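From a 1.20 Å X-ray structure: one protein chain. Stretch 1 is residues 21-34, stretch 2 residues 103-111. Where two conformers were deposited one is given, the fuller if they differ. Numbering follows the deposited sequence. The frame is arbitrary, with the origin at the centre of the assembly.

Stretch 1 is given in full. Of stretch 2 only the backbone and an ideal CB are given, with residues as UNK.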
# COMPACT_ATOMS: atom_id res chain seq x y z
N PRO A 21 -15.32 3.66 0.04
CA PRO A 21 -16.51 2.84 0.15
C PRO A 21 -17.12 2.49 -1.22
O PRO A 21 -18.05 1.70 -1.27
CB PRO A 21 -17.46 3.70 0.98
CG PRO A 21 -17.06 5.09 0.69
CD PRO A 21 -15.54 5.02 0.56
N THR A 22 -16.58 3.08 -2.28
CA THR A 22 -17.05 2.83 -3.64
C THR A 22 -15.97 2.19 -4.50
O THR A 22 -16.10 2.19 -5.73
CB THR A 22 -17.55 4.14 -4.28
OG1 THR A 22 -16.54 5.16 -4.23
CG2 THR A 22 -18.77 4.63 -3.56
N VAL A 23 -14.97 1.57 -3.88
CA VAL A 23 -13.88 0.93 -4.61
C VAL A 23 -14.42 -0.15 -5.56
O VAL A 23 -15.29 -0.93 -5.20
CB VAL A 23 -12.83 0.41 -3.65
CG1 VAL A 23 -13.33 -0.79 -2.81
CG2 VAL A 23 -11.57 0.02 -4.38
N LYS A 24 -13.83 -0.23 -6.73
CA LYS A 24 -14.31 -1.12 -7.79
C LYS A 24 -13.24 -2.13 -8.15
O LYS A 24 -12.08 -1.81 -8.38
CB LYS A 24 -14.71 -0.33 -9.03
CG LYS A 24 -15.92 0.60 -8.76
CD LYS A 24 -16.08 1.71 -9.80
CE LYS A 24 -16.60 3.02 -9.21
NZ LYS A 24 -15.57 3.64 -8.36
N LYS A 25 -13.69 -3.38 -8.34
CA LYS A 25 -12.87 -4.49 -8.84
C LYS A 25 -12.08 -4.08 -10.07
O LYS A 25 -10.86 -4.28 -10.13
CB LYS A 25 -13.82 -5.68 -9.21
CG LYS A 25 -13.16 -6.82 -9.96
CD LYS A 25 -14.16 -7.82 -10.53
CE LYS A 25 -13.42 -8.93 -11.24
NZ LYS A 25 -14.36 -9.94 -11.73
N TYR A 26 -12.75 -3.52 -11.08
CA TYR A 26 -12.06 -3.27 -12.33
C TYR A 26 -11.06 -2.14 -12.17
O TYR A 26 -10.07 -2.10 -12.89
CB TYR A 26 -13.04 -2.97 -13.49
CG TYR A 26 -13.94 -4.15 -13.84
CD1 TYR A 26 -13.49 -5.44 -13.90
CD2 TYR A 26 -15.29 -3.91 -14.12
CE1 TYR A 26 -14.39 -6.51 -14.21
CE2 TYR A 26 -16.14 -4.88 -14.45
CZ TYR A 26 -15.71 -6.15 -14.49
OH TYR A 26 -16.67 -7.08 -14.82
N THR A 27 -11.33 -1.19 -11.29
CA THR A 27 -10.39 -0.13 -11.02
C THR A 27 -9.14 -0.67 -10.31
O THR A 27 -8.00 -0.32 -10.66
CB THR A 27 -11.03 1.01 -10.25
OG1 THR A 27 -12.16 1.43 -10.99
CG2 THR A 27 -10.06 2.20 -10.08
N LEU A 28 -9.34 -1.54 -9.32
CA LEU A 28 -8.19 -2.20 -8.68
C LEU A 28 -7.31 -2.87 -9.74
O LEU A 28 -6.08 -2.74 -9.75
CB LEU A 28 -8.63 -3.21 -7.61
CG LEU A 28 -9.22 -2.59 -6.35
CD1 LEU A 28 -9.84 -3.69 -5.54
CD2 LEU A 28 -8.17 -1.85 -5.51
N MSE A 29 -7.93 -3.62 -10.64
CA MSE A 29 -7.21 -4.33 -11.70
C MSE A 29 -6.48 -3.35 -12.58
O MSE A 29 -5.34 -3.54 -12.96
CB MSE A 29 -8.20 -5.16 -12.56
CG MSE A 29 -8.75 -6.31 -11.76
SE MSE A 29 -10.03 -7.35 -12.79
CE MSE A 29 -9.96 -8.95 -11.63
N ASP A 30 -7.16 -2.27 -12.93
CA ASP A 30 -6.57 -1.24 -13.79
C ASP A 30 -5.34 -0.58 -13.17
O ASP A 30 -4.44 -0.15 -13.88
CB ASP A 30 -7.63 -0.17 -14.13
CG ASP A 30 -7.17 0.76 -15.24
OD1 ASP A 30 -6.78 0.22 -16.31
OD2 ASP A 30 -7.24 2.02 -15.07
N LEU A 31 -5.27 -0.52 -11.84
CA LEU A 31 -4.13 0.06 -11.13
C LEU A 31 -3.07 -0.98 -10.77
O LEU A 31 -2.11 -0.63 -10.08
CB LEU A 31 -4.61 0.80 -9.86
CG LEU A 31 -5.06 2.25 -10.05
CD1 LEU A 31 -3.95 3.19 -10.34
CD2 LEU A 31 -6.15 2.46 -11.11
N GLY A 32 -3.24 -2.22 -11.20
CA GLY A 32 -2.20 -3.20 -11.06
C GLY A 32 -2.38 -4.21 -9.95
O GLY A 32 -1.50 -5.03 -9.72
N PHE A 33 -3.52 -4.21 -9.28
CA PHE A 33 -3.82 -5.27 -8.32
C PHE A 33 -4.13 -6.56 -9.06
O PHE A 33 -4.75 -6.53 -10.13
CB PHE A 33 -5.02 -4.92 -7.43
CG PHE A 33 -4.76 -3.86 -6.40
CD1 PHE A 33 -4.61 -2.54 -6.75
CD2 PHE A 33 -4.68 -4.21 -5.06
CE1 PHE A 33 -4.41 -1.57 -5.78
CE2 PHE A 33 -4.47 -3.25 -4.11
CZ PHE A 33 -4.28 -1.96 -4.47
N VAL A 34 -3.72 -7.67 -8.45
CA VAL A 34 -3.90 -9.06 -8.96
C VAL A 34 -4.90 -9.77 -8.04
O VAL A 34 -4.69 -9.77 -6.84
CB VAL A 34 -2.54 -9.82 -8.93
CG1 VAL A 34 -2.71 -11.30 -9.31
CG2 VAL A 34 -1.56 -9.14 -9.87
N UNK A 103 -0.75 8.32 -4.70
CA UNK A 103 -1.48 9.41 -5.30
C UNK A 103 -2.35 8.89 -6.43
O UNK A 103 -3.43 9.37 -6.65
CB UNK A 103 -0.52 10.49 -5.81
N UNK A 104 -1.88 7.90 -7.17
CA UNK A 104 -2.68 7.30 -8.22
C UNK A 104 -3.94 6.61 -7.65
O UNK A 104 -4.98 6.63 -8.27
CB UNK A 104 -1.83 6.30 -9.00
N UNK A 105 -3.78 5.98 -6.48
CA UNK A 105 -4.90 5.33 -5.83
C UNK A 105 -5.92 6.37 -5.34
O UNK A 105 -7.12 6.12 -5.39
CB UNK A 105 -4.41 4.47 -4.67
N UNK A 106 -5.43 7.53 -4.89
CA UNK A 106 -6.32 8.63 -4.48
C UNK A 106 -7.09 9.17 -5.70
O UNK A 106 -8.29 9.36 -5.66
CB UNK A 106 -5.52 9.75 -3.82
N UNK A 107 -6.41 9.34 -6.81
CA UNK A 107 -7.04 9.87 -8.03
C UNK A 107 -8.05 8.94 -8.70
O UNK A 107 -8.92 9.39 -9.44
CB UNK A 107 -5.95 10.21 -9.05
N UNK A 108 -7.96 7.66 -8.38
CA UNK A 108 -8.81 6.65 -9.01
C UNK A 108 -9.79 5.99 -8.03
O UNK A 108 -10.31 4.93 -8.28
CB UNK A 108 -7.93 5.58 -9.66
N UNK A 109 -10.09 6.66 -6.91
CA UNK A 109 -11.15 6.20 -6.00
C UNK A 109 -10.87 4.85 -5.38
O UNK A 109 -11.77 4.03 -5.22
CB UNK A 109 -12.48 6.14 -6.74
N UNK A 110 -9.61 4.64 -4.99
CA UNK A 110 -9.23 3.46 -4.22
C UNK A 110 -9.02 3.81 -2.76
O UNK A 110 -9.54 3.11 -1.87
CB UNK A 110 -7.96 2.83 -4.80
N UNK A 111 -8.25 4.87 -2.51
CA UNK A 111 -7.95 5.36 -1.16
C UNK A 111 -8.31 6.84 -1.06
O UNK A 111 -8.25 7.55 -2.06
CB UNK A 111 -6.48 5.14 -0.81

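Position 103 lies on a helix, its CB out of reach of stretch 1, so nothing visible restricts it beyond a preference for helix formers; it is Ala103. At 104 the CA-to-CB bond points toward stretch 1, and the ideal CB already lies 4.0 Å from Leu31 CD1. A small or medium side chain, polar or apolar, would suit. Asn104 is found, its CB 3.9 Å from Leu31 CD1; the amide lies farther from the leucine than CB does, and it makes no hydrogen bond to stretch 1.

At 105 the bond points sideways and no atom of stretch 1 comes within 5.5 Å of the ideal CB, yet Leu31 and the Phe33 ring offer apolar surface farther out. A long apolar or aromatic group would suit it best. Phe105 does so: its CE1 is 4.1 Å from Leu31 CB and its CZ 3.6 Å from Phe33 CE1, the two rings meeting obliquely with planes at 44°. Positions 106 and 107 are helical and out of reach of stretch 1, so many side chains would do; Ile106 and Glu107 are found and make no contact with it.

Position 108 is where the chain leaves helical geometry. Its CB points toward stretch 1, 3.9 Å from Leu31 CD2 and 4.0 Å from Thr27 CG2, while the Asp30 carboxylate lies farther along. A long side chain with an aliphatic stem and a cationic end would satisfy both; lysine or arginine could serve. In Arg108, NH2 donates to Asp30 OD2 at 3.2 Å in a salt bridge, and Thr27 CG2 lies over one face of the guanidinium. Arg108 NH2 also donates to water 2, at 2.8 Å from its O.

At 109 phi and psi are 63° and 41°, a left-handed conformation that favours glycine, asparagine or aspartate. The ideal CB faces Lys24 NZ at 4.3 Å and Thr22 OG1 at 4.9 Å, so a short acceptor, preferably anionic, is attractive. Asp109 uses one oxygen for both: OD2 accepts from Thr22 OG1 at 2.6 Å and forms a salt bridge with Lys24 NZ at 2.9 Å. Water 1 links the backbones, its O accepting from Lys24 N at 3.0 Å and donating to Asp109 O at 2.9 Å.

The bond at 110 points sideways, but Val23 CG2 and Leu28 CD2 lie 4.6 and 4.7 Å from the ideal CB, with Leu31 beyond. Leucine, isoleucine or methionine could fill this apolar space. Ile110 places CG2 3.9 Å from Leu28 CD2 and extends CD1 to 3.7 Å from Leu31 CG. At 111 CB points away and stretch 1 sets no requirement; Leu111 makes no contact with it.

Stretch 2 103-111: ANFIERDIL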
# COMPACT_ATOMS: atom_id res chain seq x y z
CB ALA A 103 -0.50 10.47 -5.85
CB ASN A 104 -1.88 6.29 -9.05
CG ASN A 104 -0.86 6.91 -9.93
OD1 ASN A 104 -1.04 8.03 -10.41
ND2 ASN A 104 0.19 6.15 -10.23
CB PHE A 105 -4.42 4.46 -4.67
CG PHE A 105 -3.57 3.26 -5.02
CD1 PHE A 105 -3.24 2.91 -6.32
CD2 PHE A 105 -3.11 2.47 -4.00
CE1 PHE A 105 -2.43 1.80 -6.55
CE2 PHE A 105 -2.33 1.35 -4.24
CZ PHE A 105 -1.95 1.05 -5.53
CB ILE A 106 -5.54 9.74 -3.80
CG1 ILE A 106 -5.03 9.23 -2.46
CG2 ILE A 106 -6.46 10.96 -3.60
CD1 ILE A 106 -4.08 10.15 -1.76
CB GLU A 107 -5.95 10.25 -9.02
CG GLU A 107 -5.16 11.50 -8.53
CD GLU A 107 -6.03 12.66 -8.02
OE1 GLU A 107 -6.93 13.11 -8.75
OE2 GLU A 107 -5.83 13.11 -6.85
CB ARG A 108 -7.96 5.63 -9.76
CG ARG A 108 -7.00 6.27 -10.77
CD ARG A 108 -7.69 6.71 -12.05
NE ARG A 108 -8.05 5.55 -12.84
CZ ARG A 108 -9.28 5.07 -13.01
NH1 ARG A 108 -10.38 5.69 -12.53
NH2 ARG A 108 -9.43 3.96 -13.70
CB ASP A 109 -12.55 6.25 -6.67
CG ASP A 109 -13.71 5.96 -5.72
OD1 ASP A 109 -13.70 6.44 -4.58
OD2 ASP A 109 -14.68 5.26 -6.11
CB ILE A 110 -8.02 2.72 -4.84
CG1 ILE A 110 -8.39 2.20 -6.27
CG2 ILE A 110 -7.52 1.61 -3.92
CD1 ILE A 110 -7.21 1.76 -7.10
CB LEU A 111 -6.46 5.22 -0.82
CG LEU A 111 -5.89 3.81 -0.80
CD1 LEU A 111 -4.37 3.88 -0.51
CD2 LEU A 111 -6.62 2.93 0.24
O HOH W 1 -12.61 2.41 -7.45
O HOH W 2 -12.15 3.24 -13.93
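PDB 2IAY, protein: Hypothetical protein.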